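Local coordinates for mandelate racemase/muconate lactonizing enzyme family protein (Sulfitobacter sp. NAS-14.1, PDB 3T4W) that belongs to the mandelate racemase/muconate lactonizing enzyme family and probably acts as a lyase of the enolase superfamily, at residues Phe363-Leu367 and Ile368-Ile372. Numbering follows the deposited sequence.
Sequences FHDQL and IKSTI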
loop_
_atom_site.group_PDB
_atom_site.type_symbol
_atom_site.label_atom_id
_atom_site.label_comp_id
_atom_site.label_asym_id
_atom_site.label_seq_id
_atom_site.Cartn_x
_atom_site.Cartn_y
_atom_site.Cartn_z
ATOM N N PHE A 363 27.015 -44.400 3.467
ATOM C CA PHE A 363 25.801 -44.869 4.128
ATOM C C PHE A 363 24.519 -44.556 3.349
ATOM O O PHE A 363 23.627 -45.405 3.248
ATOM C CB PHE A 363 25.698 -44.352 5.566
ATOM C CG PHE A 363 24.699 -45.103 6.397
ATOM C CD1 PHE A 363 24.898 -46.446 6.697
ATOM C CD2 PHE A 363 23.554 -44.483 6.865
ATOM C CE1 PHE A 363 23.979 -47.148 7.453
ATOM C CE2 PHE A 363 22.630 -45.183 7.623
ATOM C CZ PHE A 363 22.843 -46.514 7.917
ATOM N N HIS A 364 24.423 -43.336 2.822
ATOM C CA HIS A 364 23.312 -42.960 1.949
ATOM C C HIS A 364 23.180 -43.966 0.814
ATOM O O HIS A 364 22.112 -44.540 0.577
ATOM C CB HIS A 364 23.547 -41.572 1.350
ATOM C CG HIS A 364 23.046 -40.452 2.203
ATOM N ND1 HIS A 364 23.839 -39.808 3.127
ATOM C CD2 HIS A 364 21.828 -39.861 2.273
ATOM C CE1 HIS A 364 23.133 -38.870 3.731
ATOM N NE2 HIS A 364 21.910 -38.879 3.230
ATOM N N ASP A 365 24.288 -44.171 0.114
ATOM C CA ASP A 365 24.308 -45.042 -1.038
ATOM C C ASP A 365 23.838 -46.456 -0.685
ATOM O O ASP A 365 22.968 -47.008 -1.356
ATOM C CB ASP A 365 25.709 -45.062 -1.656
ATOM C CG ASP A 365 25.796 -45.957 -2.869
ATOM O OD1 ASP A 365 25.026 -45.735 -3.831
ATOM O OD2 ASP A 365 26.642 -46.878 -2.863
ATOM N N GLN A 366 24.397 -47.038 0.371
ATOM C CA GLN A 366 24.120 -48.440 0.672
ATOM C C GLN A 366 22.756 -48.657 1.319
ATOM O O GLN A 366 22.184 -49.738 1.230
ATOM C CB GLN A 366 25.239 -49.069 1.512
ATOM C CG GLN A 366 25.560 -48.337 2.792
ATOM C CD GLN A 366 27.026 -48.480 3.186
ATOM O OE1 GLN A 366 27.807 -49.134 2.490
ATOM N NE2 GLN A 366 27.407 -47.853 4.298
ATOM N N LEU A 367 22.227 -47.623 1.953
ATOM C CA LEU A 367 20.925 -47.738 2.587
ATOM C C LEU A 367 19.836 -47.950 1.541
ATOM O O LEU A 367 18.737 -48.404 1.850
ATOM C CB LEU A 367 20.629 -46.502 3.425
ATOM C CG LEU A 367 19.354 -46.611 4.253
ATOM C CD1 LEU A 367 19.442 -47.817 5.176
ATOM C CD2 LEU A 367 19.112 -45.319 5.032
ATOM N N ILE A 368 20.148 -47.619 0.295
ATOM C CA ILE A 368 19.219 -47.867 -0.795
ATOM C C ILE A 368 19.906 -48.658 -1.912
ATOM O O ILE A 368 19.605 -48.484 -3.099
ATOM C CB ILE A 368 18.606 -46.553 -1.333
ATOM C CG1 ILE A 368 19.693 -45.628 -1.882
ATOM C CG2 ILE A 368 17.818 -45.851 -0.242
ATOM C CD1 ILE A 368 19.145 -44.465 -2.688
ATOM N N LYS A 369 20.834 -49.525 -1.511
ATOM C CA LYS A 369 21.606 -50.349 -2.437
ATOM C C LYS A 369 21.952 -49.634 -3.747
ATOM O O LYS A 369 21.892 -50.230 -4.824
ATOM C CB LYS A 369 20.875 -51.660 -2.740
ATOM C CG LYS A 369 20.556 -52.500 -1.530
ATOM C CD LYS A 369 20.013 -53.854 -1.961
ATOM C CE LYS A 369 19.547 -54.684 -0.777
ATOM N NZ LYS A 369 18.362 -54.054 -0.141
ATOM N N SER A 370 22.296 -48.358 -3.650
ATOM C CA SER A 370 22.742 -47.583 -4.807
ATOM C C SER A 370 21.712 -47.470 -5.941
ATOM O O SER A 370 22.086 -47.241 -7.086
ATOM C CB SER A 370 24.048 -48.162 -5.356
ATOM O OG SER A 370 24.978 -48.379 -4.311
ATOM N N THR A 371 20.427 -47.614 -5.625
ATOM C CA THR A 371 19.394 -47.612 -6.660
ATOM C C THR A 371 19.200 -46.247 -7.315
ATOM O O THR A 371 18.833 -46.158 -8.485
ATOM C CB THR A 371 18.044 -48.129 -6.135
ATOM O OG1 THR A 371 17.674 -47.408 -4.952
ATOM C CG2 THR A 371 18.139 -49.622 -5.825
ATOM N N ILE A 372 19.437 -45.188 -6.551
ATOM C CA ILE A 372 19.457 -43.849 -7.110
ATOM C C ILE A 372 20.805 -43.219 -6.791
ATOM O O ILE A 372 21.281 -43.306 -5.663
ATOM C CB ILE A 372 18.330 -42.988 -6.537
ATOM C CG1 ILE A 372 16.973 -43.659 -6.773
ATOM C CG2 ILE A 372 18.348 -41.621 -7.168
ATOM C CD1 ILE A 372 15.790 -42.760 -6.480
#
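Ser-370 brings its hydroxyl up to the carboxylate of Asp-365, with OG 2.7 Å from OD1 and 2.7 Å from OD2: it lies in front of the group, equally far from both oxygens, but to one side of the carboxylate plane. On the aspartate side CG lies anti to the backbone N (chi1 -180°), which carries the carboxylate over to the loop that follows the helix. The same two residues also meet through the main chain: Ser-370 N donates to Asp-365 O at 2.7 Å, tilted 31° from the carbonyl plane. Together with the bond from Lys-369 N to Gln-366 O, 3.1 Å long and reaching that oxygen from above its carbonyl plane, this makes a Schellman motif. It ends helix 362-367, in the enolase-like C-terminal domain, with Lys-369 as the C' residue at positive phi. An alanine in place of Asp-365 would probably leave the Ser-370 hydroxyl without this partner and freer to turn, the main-chain bonds still joining helix and turn. Ile-368 lays CG1 against two helix carbonyls, 3.6 Å from both His-364 O and Asp-365 O, while its side chain also touches Pro-337 of helix 337-349. Thr-371 closes the type I' turn from Ile-368: its OG1 donates in the carbonyl plane to Ile-368 O at 2.9 Å, an oxygen that also accepts from Thr-371 N.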